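Beta-lactamase-related domain-containing protein (Bacteroides dorei DSM 17855, PDB 5TGF) is a putative serine beta-lactamase-like hydrolase whose natural substrate is not established, and it can also bind calcium. Local coordinates at residues M158-V161 with K165-E168; R118-N123 with A151-G156; T143-G148 with T262-L267. One frame throughout, in Å; residues are numbered along the deposited sequence.

Contact 1: residues M158-V161 with K165-E168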
loop_
_atom_site.group_PDB
_atom_site.type_symbol
_atom_site.label_atom_id
_atom_site.label_comp_id
_atom_site.label_asym_id
_atom_site.label_seq_id
_atom_site.Cartn_x
_atom_site.Cartn_y
_atom_site.Cartn_z
HETATM N N MSE A 158 10.954 -3.097 13.515
HETATM C CA MSE A 158 12.376 -3.220 13.229
HETATM C C MSE A 158 12.922 -1.848 12.820
HETATM O O MSE A 158 14.022 -1.465 13.258
HETATM C CB MSE A 158 12.698 -4.251 12.164
HETATM C CG MSE A 158 12.380 -5.697 12.553
HETATM SE SE MSE A 158 12.355 -6.873 10.988
HETATM C CE MSE A 158 14.269 -7.056 10.548
ATOM N N ALA A 159 12.122 -1.066 12.076
ATOM C CA ALA A 159 12.536 0.278 11.681
ATOM C C ALA A 159 12.608 1.215 12.893
ATOM O O ALA A 159 13.550 2.032 12.997
ATOM C CB ALA A 159 11.632 0.835 10.590
ATOM N N GLU A 160 11.670 1.060 13.825
ATOM C CA GLU A 160 11.644 1.844 15.050
ATOM C C GLU A 160 12.945 1.646 15.854
ATOM O O GLU A 160 13.518 2.609 16.362
ATOM C CB GLU A 160 10.465 1.489 15.953
ATOM C CG GLU A 160 9.117 1.962 15.476
ATOM C CD GLU A 160 7.998 1.753 16.497
ATOM O OE1 GLU A 160 8.163 0.983 17.475
ATOM O OE2 GLU A 160 6.923 2.382 16.341
ATOM N N VAL A 161 13.351 0.397 16.007
ATOM C CA VAL A 161 14.571 0.068 16.726
ATOM C C VAL A 161 15.814 0.614 16.016
ATOM O O VAL A 161 16.699 1.162 16.651
ATOM C CB VAL A 161 14.642 -1.446 17.000
ATOM C CG1 VAL A 161 16.006 -1.869 17.556
ATOM C CG2 VAL A 161 13.542 -1.810 17.969
ATOM N N LYS A 165 13.163 5.586 17.346
ATOM C CA LYS A 165 12.056 6.536 17.220
ATOM C C LYS A 165 10.795 5.768 16.752
ATOM O O LYS A 165 10.902 4.841 15.971
ATOM C CB LYS A 165 12.412 7.599 16.177
ATOM C CG LYS A 165 11.672 8.899 16.299
ATOM C CD LYS A 165 12.288 9.968 15.371
ATOM C CE LYS A 165 11.310 11.132 15.232
ATOM N NZ LYS A 165 11.819 12.285 14.428
ATOM N N GLU A 166 9.628 6.191 17.202
ATOM C CA GLU A 166 8.401 5.455 16.879
ATOM C C GLU A 166 7.953 5.723 15.428
ATOM O O GLU A 166 8.369 6.706 14.796
ATOM C CB GLU A 166 7.300 5.773 17.886
ATOM C CG GLU A 166 7.494 5.074 19.234
ATOM C CD GLU A 166 6.205 4.956 20.015
ATOM O OE1 GLU A 166 5.752 5.978 20.542
ATOM O OE2 GLU A 166 5.584 3.870 20.025
ATOM N N PHE A 167 7.132 4.818 14.913
ATOM C CA PHE A 167 6.820 4.750 13.488
ATOM C C PHE A 167 6.036 5.961 12.979
ATOM O O PHE A 167 6.290 6.459 11.861
ATOM C CB PHE A 167 6.078 3.438 13.160
ATOM C CG PHE A 167 5.893 3.217 11.672
ATOM C CD1 PHE A 167 6.881 2.643 10.924
ATOM C CD2 PHE A 167 4.771 3.699 11.032
ATOM C CE1 PHE A 167 6.744 2.498 9.542
ATOM C CE2 PHE A 167 4.605 3.527 9.662
ATOM C CZ PHE A 167 5.601 2.945 8.928
ATOM N N GLU A 168 5.056 6.424 13.736
ATOM C CA GLU A 168 4.308 7.591 13.285
ATOM C C GLU A 168 5.236 8.853 13.196
ATOM O O GLU A 168 5.221 9.572 12.183
ATOM C CB GLU A 168 3.071 7.806 14.130
ATOM C CG GLU A 168 2.297 9.095 13.852
ATOM C CD GLU A 168 1.841 9.268 12.403
ATOM O OE1 GLU A 168 1.685 8.276 11.673
ATOM O OE2 GLU A 168 1.632 10.412 11.981
HETATM O O HOH W 1 6.683 1.251 19.753
HETATM O O HOH W 2 4.788 2.792 17.531
#
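Carboxylate oxygen OE2 of Glu160 takes the backbone N-H of Phe167, with Phe167 N 2.8 Å from Glu160 OE2. This ties together the tight connection between two consecutive helices: helix 150-163 ends, the chain turns through a short link, and helix 167-179 starts with Glu166 as its N-cap residue. A glutamate suits the place because its reach lets an acceptor on the first helix meet an N-H in the first turn of the second, where a negative group should also be favoured by the helix dipole. The donor comes from the anti side of the carboxylate, 24° out of its plane, and the bond is bent, at 144°. With CG beside the backbone N (chi1 -73°) and the chain extended beyond it, Glu160 reaches straight across the connection, its CG 3.4 Å from Lys165 O. The other carboxylate oxygen, OE1, forms a salt bridge with Arg157. Glu166 OE2 lies 4.2 Å from Glu160 OE2; two waters lie between the carboxylates, and His124 also binds Glu166 OE2, which probably eases the repulsion. At the backbone, Lys165 N gives a hydrogen bond to Glu160 O, 3.2 Å away.

Contact 2: residues R118-N123 with A151-G156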
loop_
_atom_site.group_PDB
_atom_site.type_symbol
_atom_site.label_atom_id
_atom_site.label_comp_id
_atom_site.label_asym_id
_atom_site.label_seq_id
_atom_site.Cartn_x
_atom_site.Cartn_y
_atom_site.Cartn_z
ATOM N N ARG A 118 -10.172 -10.869 19.168
ATOM C CA ARG A 118 -9.147 -9.834 19.355
ATOM C C ARG A 118 -8.915 -9.092 18.012
ATOM O O ARG A 118 -9.050 -9.683 16.926
ATOM C CB ARG A 118 -7.831 -10.436 19.853
ATOM C CG ARG A 118 -7.692 -10.621 21.379
ATOM C CD ARG A 118 -7.277 -9.324 22.143
ATOM N NE ARG A 118 -6.068 -8.619 21.648
ATOM C CZ ARG A 118 -5.980 -7.304 21.344
ATOM N NH1 ARG A 118 -7.012 -6.480 21.479
ATOM N NH2 ARG A 118 -4.837 -6.785 20.896
ATOM N N VAL A 119 -8.612 -7.803 18.090
ATOM C CA VAL A 119 -8.230 -7.019 16.911
ATOM C C VAL A 119 -6.997 -6.167 17.251
ATOM O O VAL A 119 -6.972 -5.512 18.292
ATOM C CB VAL A 119 -9.333 -6.046 16.501
ATOM C CG1 VAL A 119 -8.942 -5.334 15.202
ATOM C CG2 VAL A 119 -10.661 -6.774 16.329
ATOM N N ASP A 120 -5.960 -6.218 16.432
ATOM C CA ASP A 120 -4.763 -5.362 16.654
ATOM C C ASP A 120 -5.093 -3.924 16.275
ATOM O O ASP A 120 -5.173 -3.626 15.083
ATOM C CB ASP A 120 -3.567 -5.835 15.803
ATOM C CG ASP A 120 -2.322 -4.934 15.955
ATOM O OD1 ASP A 120 -2.477 -3.746 16.338
ATOM O OD2 ASP A 120 -1.173 -5.402 15.675
ATOM N N ASN A 121 -5.394 -3.096 17.288
ATOM C CA ASN A 121 -5.615 -1.650 17.138
ATOM C C ASN A 121 -4.515 -0.872 17.897
ATOM O O ASN A 121 -4.703 0.293 18.253
ATOM C CB ASN A 121 -6.990 -1.241 17.698
ATOM C CG ASN A 121 -8.147 -1.781 16.885
ATOM O OD1 ASN A 121 -8.087 -1.820 15.664
ATOM N ND2 ASN A 121 -9.227 -2.153 17.558
ATOM N N TYR A 122 -3.369 -1.496 18.126
ATOM C CA TYR A 122 -2.320 -0.884 18.956
ATOM C C TYR A 122 -1.839 0.448 18.380
ATOM O O TYR A 122 -1.573 0.546 17.210
ATOM C CB TYR A 122 -1.125 -1.821 19.075
ATOM C CG TYR A 122 -1.373 -3.017 20.004
ATOM C CD1 TYR A 122 -1.255 -2.861 21.375
ATOM C CD2 TYR A 122 -1.684 -4.274 19.510
ATOM C CE1 TYR A 122 -1.419 -3.930 22.237
ATOM C CE2 TYR A 122 -1.850 -5.354 20.355
ATOM C CZ TYR A 122 -1.729 -5.172 21.731
ATOM O OH TYR A 122 -1.871 -6.210 22.649
ATOM N N ASN A 123 -1.599 1.406 19.254
ATOM C CA ASN A 123 -0.933 2.661 18.860
ATOM C C ASN A 123 0.564 2.667 19.162
ATOM O O ASN A 123 1.262 3.645 18.850
ATOM C CB ASN A 123 -1.623 3.843 19.512
ATOM C CG ASN A 123 -2.992 4.071 18.962
ATOM O OD1 ASN A 123 -3.191 4.103 17.749
ATOM N ND2 ASN A 123 -3.928 4.310 19.834
ATOM N N ALA A 151 2.370 -9.122 10.021
ATOM C CA ALA A 151 3.778 -9.140 9.677
ATOM C C ALA A 151 4.350 -7.759 9.495
ATOM O O ALA A 151 5.487 -7.499 9.897
ATOM C CB ALA A 151 4.033 -9.982 8.435
HETATM N N MSE A 152 3.561 -6.838 8.952
HETATM C CA MSE A 152 4.054 -5.475 8.741
HETATM C C MSE A 152 4.232 -4.750 10.041
HETATM O O MSE A 152 4.996 -3.796 10.109
HETATM C CB MSE A 152 3.203 -4.710 7.723
HETATM C CG MSE A 152 3.503 -5.317 6.350
HETATM SE SE MSE A 152 2.468 -4.384 4.969
HETATM C CE MSE A 152 2.870 -2.519 5.414
ATOM N N GLN A 153 3.502 -5.163 11.088
ATOM C CA GLN A 153 3.748 -4.603 12.429
ATOM C C GLN A 153 5.156 -4.887 12.882
ATOM O O GLN A 153 5.825 -4.019 13.425
ATOM C CB GLN A 153 2.772 -5.132 13.479
ATOM C CG GLN A 153 1.321 -4.913 13.170
ATOM C CD GLN A 153 0.908 -3.475 13.305
ATOM O OE1 GLN A 153 1.050 -2.682 12.365
ATOM N NE2 GLN A 153 0.380 -3.125 14.468
ATOM N N ILE A 154 5.613 -6.103 12.635
ATOM C CA ILE A 154 6.980 -6.501 12.978
ATOM C C ILE A 154 7.982 -5.693 12.153
ATOM O O ILE A 154 8.947 -5.159 12.713
ATOM C CB ILE A 154 7.203 -7.993 12.746
ATOM C CG1 ILE A 154 6.225 -8.828 13.595
ATOM C CG2 ILE A 154 8.637 -8.391 13.050
ATOM C CD1 ILE A 154 6.456 -10.311 13.415
ATOM N N ALA A 155 7.741 -5.580 10.847
ATOM C CA ALA A 155 8.584 -4.770 9.962
ATOM C C ALA A 155 8.709 -3.344 10.465
ATOM O O ALA A 155 9.822 -2.793 10.536
ATOM C CB ALA A 155 8.057 -4.778 8.519
ATOM N N GLY A 156 7.578 -2.739 10.814
ATOM C CA GLY A 156 7.583 -1.412 11.366
ATOM C C GLY A 156 8.402 -1.286 12.655
ATOM O O GLY A 156 9.087 -0.286 12.858
HETATM O O HOH W 3 -1.879 -1.411 15.213
#
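Asp120 and Gln153 approach from opposite directions and meet through one weak hydrogen bond, Gln153 NE2 lying 3.0 Å from Asp120 OD2. The N-H points poorly at the oxygen (135°), and the amide and carboxylate planes stand 70° apart, so the two flat groups meet strongly turned against each other. A water adds a second link: it donates to Asp120 OD1, 2.7 Å away, and to the carbonyl Tyr122 O, and weakly accepts from Gln153 NE2. In the next shell, Asp120 OD1 receives the backbone N-H of Tyr122, with Tyr122 N 3.0 Å from Asp120 OD1, almost in line with the C-O bond. This is an Asx turn, for which aspartate's short side chain is well suited, and it helps to hold the carboxylate in the orientation that Gln153 meets. Gln153 bends at chi2 (-72°), bringing its amide round to the loop, and the amide is used at both ends: NE2 gives weak bonds to the carboxylate and the water, while OE1 weakly accepts from Leu199 N. Pro197 touches both side chains. The contact thus joins the irregular segment 118-123 to helix 150-163, with Ala128 of helix 125-133 against Asp120, Leu125 of that helix against Gln153, and helix 198-201 beginning beside the amide.

Contact 3: residues T143-G148 with T262-L267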
loop_
_atom_site.group_PDB
_atom_site.type_symbol
_atom_site.label_atom_id
_atom_site.label_comp_id
_atom_site.label_asym_id
_atom_site.label_seq_id
_atom_site.Cartn_x
_atom_site.Cartn_y
_atom_site.Cartn_z
ATOM N N THR A 143 7.533 -19.745 1.382
ATOM C CA THR A 143 6.947 -20.906 0.697
ATOM C C THR A 143 5.533 -20.668 0.186
ATOM O O THR A 143 5.041 -21.412 -0.691
ATOM C CB THR A 143 6.957 -22.177 1.590
ATOM O OG1 THR A 143 6.044 -22.030 2.688
ATOM C CG2 THR A 143 8.343 -22.453 2.094
ATOM N N ARG A 144 4.845 -19.665 0.745
ATOM C CA ARG A 144 3.493 -19.307 0.303
ATOM C C ARG A 144 3.273 -17.790 0.397
ATOM O O ARG A 144 3.982 -17.098 1.144
ATOM C CB ARG A 144 2.429 -20.009 1.158
ATOM C CG ARG A 144 2.325 -21.525 0.998
ATOM C CD ARG A 144 1.269 -22.163 1.890
ATOM N NE ARG A 144 -0.021 -21.460 1.877
ATOM C CZ ARG A 144 -0.892 -21.449 2.897
ATOM N NH1 ARG A 144 -0.682 -22.171 3.996
ATOM N NH2 ARG A 144 -1.993 -20.718 2.821
ATOM N N PHE A 145 2.378 -17.292 -0.465
ATOM C CA PHE A 145 1.788 -15.931 -0.375
ATOM C C PHE A 145 0.464 -15.957 0.389
ATOM O O PHE A 145 -0.449 -16.754 0.095
ATOM C CB PHE A 145 1.550 -15.358 -1.765
ATOM C CG PHE A 145 1.018 -13.930 -1.758
ATOM C CD1 PHE A 145 1.891 -12.844 -1.770
ATOM C CD2 PHE A 145 -0.349 -13.686 -1.810
ATOM C CE1 PHE A 145 1.401 -11.541 -1.803
ATOM C CE2 PHE A 145 -0.857 -12.373 -1.836
ATOM C CZ PHE A 145 0.040 -11.300 -1.855
ATOM N N GLU A 146 0.396 -15.169 1.456
ATOM C CA GLU A 146 -0.854 -14.961 2.152
ATOM C C GLU A 146 -0.917 -13.560 2.729
ATOM O O GLU A 146 -0.186 -13.206 3.640
ATOM C CB GLU A 146 -1.080 -16.002 3.251
ATOM C CG GLU A 146 -2.468 -15.841 3.907
ATOM C CD GLU A 146 -2.756 -16.867 5.007
ATOM O OE1 GLU A 146 -1.864 -17.143 5.822
ATOM O OE2 GLU A 146 -3.921 -17.320 5.097
ATOM N N TYR A 147 -1.862 -12.793 2.212
ATOM C CA TYR A 147 -2.040 -11.377 2.585
ATOM C C TYR A 147 -2.489 -11.216 4.018
ATOM O O TYR A 147 -3.298 -11.994 4.550
ATOM C CB TYR A 147 -3.047 -10.745 1.653
ATOM C CG TYR A 147 -3.177 -9.240 1.680
ATOM C CD1 TYR A 147 -4.115 -8.621 2.515
ATOM C CD2 TYR A 147 -2.481 -8.457 0.772
ATOM C CE1 TYR A 147 -4.275 -7.237 2.508
ATOM C CE2 TYR A 147 -2.632 -7.071 0.744
ATOM C CZ TYR A 147 -3.574 -6.478 1.582
ATOM O OH TYR A 147 -3.776 -5.115 1.556
ATOM N N GLY A 148 -1.919 -10.219 4.678
ATOM C CA GLY A 148 -2.320 -9.911 6.044
ATOM C C GLY A 148 -1.715 -8.644 6.553
ATOM O O GLY A 148 -1.156 -7.880 5.770
ATOM N N THR A 262 3.214 -14.998 -11.235
ATOM C CA THR A 262 3.288 -15.317 -9.801
ATOM C C THR A 262 3.929 -14.170 -9.026
ATOM O O THR A 262 3.784 -14.122 -7.807
ATOM C CB THR A 262 4.121 -16.615 -9.526
ATOM O OG1 THR A 262 5.449 -16.421 -9.981
ATOM C CG2 THR A 262 3.544 -17.769 -10.212
ATOM N N SER A 263 4.621 -13.252 -9.724
ATOM C CA SER A 263 5.365 -12.159 -9.103
ATOM C C SER A 263 4.421 -10.982 -8.781
ATOM O O SER A 263 4.642 -9.833 -9.194
ATOM C CB SER A 263 6.490 -11.700 -10.027
ATOM O OG SER A 263 5.996 -11.240 -11.269
ATOM N N ILE A 264 3.395 -11.276 -7.990
ATOM C CA ILE A 264 2.265 -10.328 -7.817
ATOM C C ILE A 264 2.499 -9.215 -6.792
ATOM O O ILE A 264 1.663 -8.300 -6.668
ATOM C CB ILE A 264 0.957 -11.067 -7.469
ATOM C CG1 ILE A 264 1.113 -11.844 -6.148
ATOM C CG2 ILE A 264 0.563 -11.939 -8.669
ATOM C CD1 ILE A 264 -0.110 -12.618 -5.722
ATOM N N TYR A 265 3.612 -9.256 -6.068
ATOM C CA TYR A 265 3.795 -8.279 -4.978
ATOM C C TYR A 265 5.253 -7.914 -4.821
ATOM O O TYR A 265 6.134 -8.765 -4.968
ATOM C CB TYR A 265 3.223 -8.842 -3.655
ATOM C CG TYR A 265 2.638 -7.829 -2.708
ATOM C CD1 TYR A 265 1.332 -7.380 -2.845
ATOM C CD2 TYR A 265 3.408 -7.295 -1.660
ATOM C CE1 TYR A 265 0.786 -6.468 -1.960
ATOM C CE2 TYR A 265 2.867 -6.366 -0.780
ATOM C CZ TYR A 265 1.560 -5.956 -0.934
ATOM O OH TYR A 265 1.006 -5.056 -0.020
ATOM N N GLY A 266 5.482 -6.653 -4.471
ATOM C CA GLY A 266 6.777 -6.133 -4.109
ATOM C C GLY A 266 6.872 -5.931 -2.616
ATOM O O GLY A 266 6.618 -6.882 -1.848
ATOM N N LEU A 267 7.312 -4.744 -2.191
ATOM C CA LEU A 267 7.282 -4.347 -0.778
ATOM C C LEU A 267 6.118 -3.411 -0.523
ATOM O O LEU A 267 6.071 -2.275 -1.031
ATOM C CB LEU A 267 8.586 -3.662 -0.370
ATOM C CG LEU A 267 9.859 -4.459 -0.680
ATOM C CD1 LEU A 267 11.095 -3.625 -0.345
ATOM C CD2 LEU A 267 9.917 -5.751 0.110
#
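With its CG anti to the backbone N (chi1 -177°) and its ring turned across the chain, Phe145 reaches from one loop to the other, where Ile264 holds CG1 between its backbone N and carbonyl carbon and extends CD1 to the ring. That methyl sits over the centre of one face of Phe145, 4.0 Å from the centroid and only 11° off the ring normal, a CH-pi contact. Isoleucine suits the place because its longer branch ends in a methyl that can point its C-H bonds at the ring face. Tyr265 meets another part of the same phenyl group: Phe145 CE1 lies 3.7 Å from Tyr265 CB and 4.0 Å from Tyr265 CG. The two side chains run at about a right angle, their ring planes inclined by 54° and their centroids 5.9 Å apart, an oblique aromatic pair packed through apolar carbons. In this serine beta-lactamase-like fold the 143-148 loop probably borders the active site, and 262-267 packs against it. Ser58 and Lys61 are consistent with an SxxK motif, and Tyr147 probably takes the place of the tyrosine of the YxN motif, although the asparagine is not kept. Its hydroxyl is hydrogen-bonded to Ser58 OG and Lys61 NZ, and a glycerol, probably from the crystallisation liquor, lies about 4 Å from its side chain. Tyr147 touches the second loop more lightly, with Tyr147 CE2 4.2 Å from Tyr265 OH and 4.4 Å from Tyr265 CE1. Tyrosine suits this place in 262-267 because CB and CG of Tyr265 pack on Phe145 while the far end of the side chain reaches Tyr147. His106 connects these two tyrosines from outside the segments: its ring is edge-to-face with Tyr265 and meets that of Tyr147 at a shallow angle. Trp270, the first residue of strand 270-274, touches Ile264 and packs edge-to-face with Tyr265.

Overall arrangement
Contacts 1 and 2 both use helix 150-163 and lie on the same side of the chain's centre, their centres about 12 Å apart. They touch where Phe167 CD1 packs 4.1 Å from Gly156 CA. Contact 2 closes before contact 1 opens, so the helix is joined first to the loop at 118-123 and then, near its end, to helix 167-179. Contact 3 lies about 24 Å from contact 1 and about 19 Å from contact 2, centre to centre. Its chain loop encloses contact 1 and crosses that of contact 2. The segment 143-148 leads into helix 150-163, so that helix connects the probable active-site border with the helical packing farther out.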